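Local atomic coordinates of ADP-ribosylation factor guanine nucleotide-exchange factor SEC7 (Saccharomyces cerevisiae, PDB entry 4OIY), a protein that acts as a guanine nucleotide-exchange factor that activates the small GTPase ARF1 at the trans-Golgi network, supporting vesicle budding and Golgi traffic. Residues A[91-96]-A[111-115]; A[136-142]-A[161-165]. All blocks are in the same frame, centred on the assembly; numbering follows the deposited sequence.

Contact 1 of 2, residues A[91-96]-A[111-115]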
ATOM      1  N   ALA A  91       5.265   3.308   8.158  1.00 10.10           N
ATOM      2  CA  ALA A  91       4.389   2.213   7.744  1.00 10.14           C
ATOM      3  C   ALA A  91       3.763   2.484   6.383  1.00 10.05           C
ATOM      4  O   ALA A  91       3.797   1.632   5.510  1.00  9.49           O
ATOM      5  CB  ALA A  91       3.310   1.967   8.785  1.00 10.31           C
ATOM      6  N   LEU A  92       3.233   3.689   6.203  1.00 10.17           N
ATOM      7  CA  LEU A  92       2.653   4.089   4.920  1.00 10.74           C
ATOM      8  C   LEU A  92       3.682   4.047   3.782  1.00 11.10           C
ATOM      9  O   LEU A  92       3.360   3.639   2.657  1.00 10.70           O
ATOM     10  CB  LEU A  92       2.080   5.498   5.032  1.00 11.16           C
ATOM     11  CG  LEU A  92       1.066   5.957   3.989  1.00 11.96           C
ATOM     12  CD1 LEU A  92      -0.169   5.076   4.037  1.00 11.90           C
ATOM     13  CD2 LEU A  92       0.715   7.408   4.256  1.00 12.33           C
ATOM     14  N   ARG A  93       4.915   4.475   4.059  1.00 11.36           N
ATOM     15  CA  ARG A  93       5.962   4.478   3.038  1.00 12.38           C
ATOM     16  C   ARG A  93       6.261   3.048   2.598  1.00 12.15           C
ATOM     17  O   ARG A  93       6.322   2.755   1.399  1.00 12.16           O
ATOM     18  CB  ARG A  93       7.252   5.170   3.524  1.00 13.53           C
ATOM     19  CG  ARG A  93       8.246   5.364   2.377  1.00 14.71           C
ATOM     20  CD  ARG A  93       9.500   6.177   2.678  1.00 15.80           C
ATOM     21  NE  ARG A  93       9.272   7.530   3.202  1.00 16.18           N
ATOM     22  CZ  ARG A  93       9.258   7.846   4.495  1.00 16.13           C
ATOM     23  NH1 ARG A  93       9.424   6.911   5.423  1.00 16.79           N
ATOM     24  NH2 ARG A  93       9.060   9.101   4.866  1.00 16.15           N
ATOM     25  N   SER A  94       6.428   2.155   3.567  1.00 11.88           N
ATOM     26  CA  SER A  94       6.682   0.749   3.282  1.00 12.32           C
ATOM     27  C   SER A  94       5.552   0.151   2.444  1.00 11.37           C
ATOM     28  O   SER A  94       5.788  -0.524   1.446  1.00 11.98           O
ATOM     29  CB  SER A  94       6.839  -0.035   4.584  1.00 13.04           C
ATOM     30  OG  SER A  94       6.911  -1.428   4.335  1.00 15.32           O
ATOM     31  N   PHE A  95       4.323   0.445   2.843  1.00 10.48           N
ATOM     32  CA  PHE A  95       3.141  -0.092   2.182  1.00 10.03           C
ATOM     33  C   PHE A  95       2.964   0.456   0.757  1.00 10.02           C
ATOM     34  O   PHE A  95       2.864  -0.308  -0.204  1.00  9.81           O
ATOM     35  CB  PHE A  95       1.916   0.233   3.041  1.00  9.77           C
ATOM     36  CG  PHE A  95       0.633  -0.363   2.537  1.00  9.49           C
ATOM     37  CD1 PHE A  95       0.515  -1.727   2.337  1.00  9.72           C
ATOM     38  CD2 PHE A  95      -0.475   0.443   2.313  1.00  9.43           C
ATOM     39  CE1 PHE A  95      -0.676  -2.275   1.878  1.00  9.64           C
ATOM     40  CE2 PHE A  95      -1.668  -0.095   1.867  1.00  9.35           C
ATOM     41  CZ  PHE A  95      -1.771  -1.458   1.650  1.00  9.58           C
ATOM     42  N   LEU A  96       2.920   1.776   0.619  1.00 10.35           N
ATOM     43  CA  LEU A  96       2.589   2.384  -0.675  1.00 11.13           C
ATOM     44  C   LEU A  96       3.694   2.286  -1.715  1.00 11.76           C
ATOM     45  O   LEU A  96       3.429   2.460  -2.897  1.00 12.11           O
ATOM     46  CB  LEU A  96       2.173   3.846  -0.509  1.00 11.60           C
ATOM     47  CG  LEU A  96       0.891   4.099   0.289  1.00 11.95           C
ATOM     48  CD1 LEU A  96       0.631   5.594   0.384  1.00 12.44           C
ATOM     49  CD2 LEU A  96      -0.308   3.388  -0.321  1.00 12.10           C
ATOM     50  N   PHE A 111      -7.958  -0.609   0.453  1.00  9.34           N
ATOM     51  CA  PHE A 111      -6.540  -0.673   0.833  1.00  9.21           C
ATOM     52  C   PHE A 111      -6.275   0.085   2.128  1.00  8.89           C
ATOM     53  O   PHE A 111      -5.603  -0.428   3.034  1.00  8.92           O
ATOM     54  CB  PHE A 111      -5.643  -0.075  -0.249  1.00  9.23           C
ATOM     55  CG  PHE A 111      -5.476  -0.935  -1.464  1.00  9.61           C
ATOM     56  CD1 PHE A 111      -4.498  -1.913  -1.506  1.00  9.77           C
ATOM     57  CD2 PHE A 111      -6.270  -0.737  -2.578  1.00 10.09           C
ATOM     58  CE1 PHE A 111      -4.322  -2.684  -2.632  1.00  9.93           C
ATOM     59  CE2 PHE A 111      -6.095  -1.507  -3.717  1.00 10.18           C
ATOM     60  CZ  PHE A 111      -5.126  -2.489  -3.736  1.00 10.15           C
ATOM     61  N   MET A 112      -6.773   1.317   2.211  1.00  8.82           N
ATOM     62  CA  MET A 112      -6.395   2.194   3.305  1.00  9.14           C
ATOM     63  C   MET A 112      -7.069   1.788   4.600  1.00  9.17           C
ATOM     64  O   MET A 112      -6.482   1.957   5.670  1.00  8.64           O
ATOM     65  CB  MET A 112      -6.646   3.660   2.936  1.00  9.86           C
ATOM     66  CG  MET A 112      -5.906   4.077   1.655  1.00 10.26           C
ATOM     67  SD  MET A 112      -4.181   3.522   1.542  1.00 11.77           S
ATOM     68  CE  MET A 112      -3.589   4.371   2.980  1.00 11.48           C
ATOM     69  N   LEU A 113      -8.277   1.225   4.519  1.00  9.17           N
ATOM     70  CA  LEU A 113      -8.928   0.709   5.729  1.00  9.76           C
ATOM     71  C   LEU A 113      -8.186  -0.502   6.278  1.00  9.35           C
ATOM     72  O   LEU A 113      -7.979  -0.602   7.490  1.00  9.17           O
ATOM     73  CB  LEU A 113     -10.409   0.386   5.510  1.00 10.50           C
ATOM     74  CG  LEU A 113     -11.135  -0.149   6.753  1.00 11.44           C
ATOM     75  CD1 LEU A 113     -11.078   0.831   7.918  1.00 11.83           C
ATOM     76  CD2 LEU A 113     -12.570  -0.497   6.385  1.00 11.83           C
ATOM     77  N   LYS A 114      -7.769  -1.411   5.399  1.00  9.13           N
ATOM     78  CA  LYS A 114      -7.018  -2.583   5.840  1.00  9.13           C
ATOM     79  C   LYS A 114      -5.650  -2.181   6.388  1.00  8.55           C
ATOM     80  O   LYS A 114      -5.206  -2.717   7.404  1.00  8.17           O
ATOM     81  CB  LYS A 114      -6.855  -3.586   4.706  1.00  9.99           C
ATOM     82  CG  LYS A 114      -6.112  -4.852   5.092  1.00 11.00           C
ATOM     83  CD  LYS A 114      -6.817  -5.686   6.152  1.00 12.12           C
ATOM     84  CE  LYS A 114      -5.980  -6.916   6.478  1.00 13.30           C
ATOM     85  NZ  LYS A 114      -6.489  -7.710   7.625  1.00 14.31           N
ATOM     86  N   PHE A 115      -4.981  -1.245   5.718  1.00  8.17           N
ATOM     87  CA  PHE A 115      -3.736  -0.686   6.241  1.00  8.25           C
ATOM     88  C   PHE A 115      -3.938  -0.143   7.654  1.00  8.30           C
ATOM     89  O   PHE A 115      -3.167  -0.462   8.561  1.00  8.17           O
ATOM     90  CB  PHE A 115      -3.207   0.422   5.334  1.00  8.29           C
ATOM     91  CG  PHE A 115      -2.120   1.237   5.963  1.00  8.20           C
ATOM     92  CD1 PHE A 115      -0.818   0.765   5.972  1.00  8.28           C
ATOM     93  CD2 PHE A 115      -2.402   2.444   6.584  1.00  8.14           C
ATOM     94  CE1 PHE A 115       0.182   1.484   6.581  1.00  8.41           C
ATOM     95  CE2 PHE A 115      -1.398   3.170   7.204  1.00  8.39           C
ATOM     96  CZ  PHE A 115      -0.104   2.682   7.197  1.00  8.37           C
TER

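Contact 2 of 2, residues A[136-142]-A[161-165]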
ATOM      1  N   LEU A 136      -6.081   9.834   8.720  1.00  7.96           N
ATOM      2  CA  LEU A 136      -4.761  10.444   8.752  1.00  7.93           C
ATOM      3  C   LEU A 136      -3.938  10.004   7.548  1.00  8.13           C
ATOM      4  O   LEU A 136      -3.180  10.793   6.999  1.00  7.99           O
ATOM      5  CB  LEU A 136      -4.043  10.093  10.056  1.00  7.80           C
ATOM      6  CG  LEU A 136      -2.645  10.686  10.260  1.00  7.84           C
ATOM      7  CD1 LEU A 136      -2.668  12.196  10.094  1.00  7.83           C
ATOM      8  CD2 LEU A 136      -2.117  10.308  11.633  1.00  7.93           C
ATOM      9  N   SER A 137      -4.112   8.751   7.125  1.00  8.27           N
ATOM     10  CA  SER A 137      -3.371   8.231   5.980  0.50  8.46           C
ATOM     11  C   SER A 137      -3.668   9.015   4.702  1.00  8.63           C
ATOM     12  O   SER A 137      -2.772   9.293   3.927  1.00  8.46           O
ATOM     13  CB  SER A 137      -3.658   6.746   5.780  0.50  8.52           C
ATOM     14  OG  SER A 137      -3.168   6.009   6.877  0.50  8.48           O
ATOM     15  N   TYR A 138      -4.930   9.392   4.484  1.00  9.08           N
ATOM     16  CA  TYR A 138      -5.262  10.221   3.317  1.00  9.54           C
ATOM     17  C   TYR A 138      -4.637  11.608   3.394  1.00  9.44           C
ATOM     18  O   TYR A 138      -4.162  12.142   2.400  1.00  9.58           O
ATOM     19  CB  TYR A 138      -6.776  10.371   3.136  1.00  9.86           C
ATOM     20  CG  TYR A 138      -7.413   9.110   2.640  1.00 10.36           C
ATOM     21  CD1 TYR A 138      -7.501   8.846   1.278  1.00 10.88           C
ATOM     22  CD2 TYR A 138      -7.897   8.165   3.526  1.00 11.08           C
ATOM     23  CE1 TYR A 138      -8.066   7.669   0.819  1.00 11.45           C
ATOM     24  CE2 TYR A 138      -8.472   7.001   3.081  1.00 11.55           C
ATOM     25  CZ  TYR A 138      -8.552   6.758   1.724  1.00 11.65           C
ATOM     26  OH  TYR A 138      -9.116   5.588   1.287  1.00 13.31           O
ATOM     27  N   SER A 139      -4.622  12.179   4.596  1.00  9.70           N
ATOM     28  CA  SER A 139      -4.021  13.489   4.781  1.00  9.80           C
ATOM     29  C   SER A 139      -2.518  13.433   4.513  1.00  9.65           C
ATOM     30  O   SER A 139      -1.947  14.369   3.957  1.00  9.57           O
ATOM     31  CB  SER A 139      -4.302  14.003   6.190  1.00 10.22           C
ATOM     32  OG  SER A 139      -3.763  15.286   6.372  1.00 11.81           O
ATOM     33  N   LEU A 140      -1.890  12.328   4.902  1.00  9.49           N
ATOM     34  CA  LEU A 140      -0.465  12.138   4.684  1.00  9.52           C
ATOM     35  C   LEU A 140      -0.161  11.936   3.209  1.00  9.77           C
ATOM     36  O   LEU A 140       0.838  12.447   2.718  1.00  9.56           O
ATOM     37  CB  LEU A 140       0.067  10.961   5.504  1.00  9.36           C
ATOM     38  CG  LEU A 140       0.106  11.195   7.017  1.00  9.32           C
ATOM     39  CD1 LEU A 140       0.315   9.899   7.775  1.00  9.40           C
ATOM     40  CD2 LEU A 140       1.177  12.218   7.371  1.00  9.24           C
ATOM     41  N   ILE A 141      -1.014  11.200   2.498  1.00 10.25           N
ATOM     42  CA  ILE A 141      -0.834  11.025   1.052  1.00 10.88           C
ATOM     43  C   ILE A 141      -0.946  12.371   0.339  1.00 11.53           C
ATOM     44  O   ILE A 141      -0.148  12.689  -0.552  1.00 11.43           O
ATOM     45  CB  ILE A 141      -1.856  10.024   0.473  1.00 11.10           C
ATOM     46  CG1 ILE A 141      -1.514   8.599   0.925  1.00 11.18           C
ATOM     47  CG2 ILE A 141      -1.877  10.088  -1.056  1.00 11.11           C
ATOM     48  CD1 ILE A 141      -2.631   7.607   0.721  1.00 11.58           C
ATOM     49  N   MET A 142      -1.921  13.176   0.740  1.00 12.27           N
ATOM     50  CA  MET A 142      -2.107  14.500   0.128  1.00 13.35           C
ATOM     51  C   MET A 142      -0.933  15.426   0.420  1.00 12.77           C
ATOM     52  O   MET A 142      -0.490  16.168  -0.446  1.00 12.49           O
ATOM     53  CB  MET A 142      -3.396  15.150   0.616  1.00 15.62           C
ATOM     54  CG  MET A 142      -3.616  16.525   0.018  1.00 17.68           C
ATOM     55  SD  MET A 142      -5.243  17.191   0.356  1.00 21.63           S
ATOM     56  CE  MET A 142      -5.311  17.356   2.122  1.00 21.01           C
ATOM     57  N   PHE A 161      -1.862  21.488   7.227  1.00 11.53           N
ATOM     58  CA  PHE A 161      -1.864  20.067   7.580  1.00 11.06           C
ATOM     59  C   PHE A 161      -2.543  19.841   8.942  1.00 11.40           C
ATOM     60  O   PHE A 161      -3.341  18.916   9.100  1.00 11.40           O
ATOM     61  CB  PHE A 161      -0.438  19.531   7.559  1.00 10.70           C
ATOM     62  CG  PHE A 161      -0.333  18.083   7.920  1.00 10.25           C
ATOM     63  CD1 PHE A 161      -0.884  17.105   7.099  1.00 10.16           C
ATOM     64  CD2 PHE A 161       0.322  17.695   9.071  1.00 10.26           C
ATOM     65  CE1 PHE A 161      -0.783  15.765   7.428  1.00  9.96           C
ATOM     66  CE2 PHE A 161       0.420  16.361   9.410  1.00 10.23           C
ATOM     67  CZ  PHE A 161      -0.139  15.396   8.593  1.00  9.99           C
ATOM     68  N   LEU A 162      -2.244  20.696   9.916  1.00 11.48           N
ATOM     69  CA  LEU A 162      -2.914  20.653  11.217  1.00 11.47           C
ATOM     70  C   LEU A 162      -4.414  20.847  11.069  1.00 11.90           C
ATOM     71  O   LEU A 162      -5.205  20.095  11.644  1.00 11.74           O
ATOM     72  CB  LEU A 162      -2.349  21.717  12.162  1.00 11.52           C
ATOM     73  CG  LEU A 162      -0.859  21.619  12.471  1.00 11.61           C
ATOM     74  CD1 LEU A 162      -0.450  22.809  13.321  1.00 11.85           C
ATOM     75  CD2 LEU A 162      -0.481  20.310  13.152  1.00 11.52           C
ATOM     76  N   GLU A 163      -4.816  21.840  10.276  1.00 12.32           N
ATOM     77  CA  GLU A 163      -6.242  22.110  10.064  1.00 12.98           C
ATOM     78  C   GLU A 163      -6.979  20.920   9.444  1.00 12.60           C
ATOM     79  O   GLU A 163      -8.104  20.593   9.837  1.00 12.77           O
ATOM     80  CB  GLU A 163      -6.426  23.340   9.183  1.00 13.92           C
ATOM     81  CG  GLU A 163      -6.018  24.641   9.857  1.00 15.04           C
ATOM     82  CD  GLU A 163      -5.968  25.807   8.895  1.00 15.99           C
ATOM     83  OE1 GLU A 163      -6.518  25.687   7.780  1.00 18.13           O
ATOM     84  OE2 GLU A 163      -5.374  26.847   9.259  1.00 17.12           O
ATOM     85  N   ASN A 164      -6.323  20.275   8.489  1.00 12.58           N
ATOM     86  CA  ASN A 164      -6.907  19.158   7.754  1.00 12.58           C
ATOM     87  C   ASN A 164      -7.196  17.941   8.635  1.00 12.39           C
ATOM     88  O   ASN A 164      -7.997  17.078   8.268  1.00 13.28           O
ATOM     89  CB  ASN A 164      -6.005  18.760   6.585  1.00 13.18           C
ATOM     90  CG  ASN A 164      -6.023  19.779   5.458  1.00 13.83           C
ATOM     91  OD1 ASN A 164      -6.884  20.667   5.408  1.00 14.82           O
ATOM     92  ND2 ASN A 164      -5.081  19.648   4.535  1.00 14.58           N
ATOM     93  N   ASN A 165      -6.558  17.881   9.799  1.00 11.77           N
ATOM     94  CA  ASN A 165      -6.738  16.764  10.719  1.00 11.66           C
ATOM     95  C   ASN A 165      -7.465  17.129  12.007  1.00 11.81           C
ATOM     96  O   ASN A 165      -7.465  16.355  12.964  1.00 11.43           O
ATOM     97  CB  ASN A 165      -5.387  16.146  11.017  1.00 11.53           C
ATOM     98  CG  ASN A 165      -4.819  15.442   9.807  1.00 11.58           C
ATOM     99  OD1 ASN A 165      -5.350  14.419   9.391  1.00 11.78           O
ATOM    100  ND2 ASN A 165      -3.757  15.988   9.226  1.00 11.65           N
TER

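Contact 1 of 2, residues A[91-96]-A[111-115]
This is a buried helix-helix contact made by apolar side chains near the middle of the chain, where the last turns of helix 88-96 meet the central part of helix 105-122. The two short segments run at 133° to one another with axes 12.0 Å apart, too far for backbones to touch, so large side chains fill the gap. Phe115 has the largest area covered, 95 Å². Its ring edge abuts the backbone of Ala91, with CE1 of Phe115 3.7 Å from C of Ala91, and CB of Ala91 lies 3.8 Å from CZ of Phe115. Over one face of the same ring sits the Leu92 methyl CD1, 4.1 Å from the centroid and 21° off the normal, a CH-pi contact. Phe95 answers from the first helix: its ring and that of Phe115 are nearly parallel (22°) but slid apart, centroids 5.4 Å away, so they overlap little and touch at CD2 of Phe95 and CD1 of Phe115, 3.7 Å. Both helices belong to the Sec7 domain, the all-helical exchange module of the protein, and here they share an aromatic core: Phe95 packs edge-to-face with Phe81 and Phe99, Phe115 with Phe83. One turn back from Phe115, CD1 of Phe111 comes to 4.2 Å from CZ of Phe95. Met112 closes the other flank, its CE 3.6 Å from CD1 of Leu92 and its SD at the edge of the Phe95 ring, 4.4 Å from CE2. No hydrogen bond crosses between the segments, while Lys114, turned off the interface, forms a salt bridge with Asp79 of helix 68-79.

Contact 2 of 2, residues A[136-142]-A[161-165]
Phe161, Ser139 and Asn164 bury the most surface where helix 130-148 meets the C-terminal end of helix 158-164. The Phe161 ring reaches across to helix 130-148, with its CZ 3.7 Å from CD2 of Leu140 and 4.3 Å from CD1 of Leu136. The Ser139 hydroxyl comes close to the same ring, OG lying 3.2 Å from CE1 of Phe161. It is held there by the side chain of Asn165, which follows Asn164 in the chain and whose ND2 donates to OG of Ser139 at 2.9 Å and also to O of Phe161, four residues earlier, at 3.0 Å. That amide thus ties the two segments together through the single hydrogen bond between them, beside the apolar contacts of Phe161 with Leu136 and Leu140. Asn164 lies at the more open margin: its CB is 4.1 Å from OG of Ser139, and its ND2 is 3.3 Å from CE of Met142. Both Met142 and Asn164 also touch Met156, in the loop before helix 158-164. Within the Sec7 domain's all-helical fold, Leu136 and Leu162 also pack on helix 176-188, while Leu140 packs on Val89 and Leu92 of helix 88-96, placing helix 130-148 between helices 88-96 and 158-164.

Overall arrangement
The two contacts follow one another along the chain without overlapping, and their centres lie 14 Å apart. Helix 130-148, which follows helix 105-122 in sequence, joins them directly: CE2 of Phe115 is 3.4 Å from OG of Ser137, CE of Met112 is 3.7 Å from CB of Ser137, and CD1 of Leu96 is 3.7 Å from CG1 of Ile141. Helix 130-148 thus packs against both helices of contact 1 while also meeting 161-165. The centre of contact 1 is about 4 Å from the centre of the chain, that of contact 2 about 17 Å. Asp121, a Mg(2+)-binding residue, has its side chain about 11 Å from that of Phe115; contact 2 lies away from it.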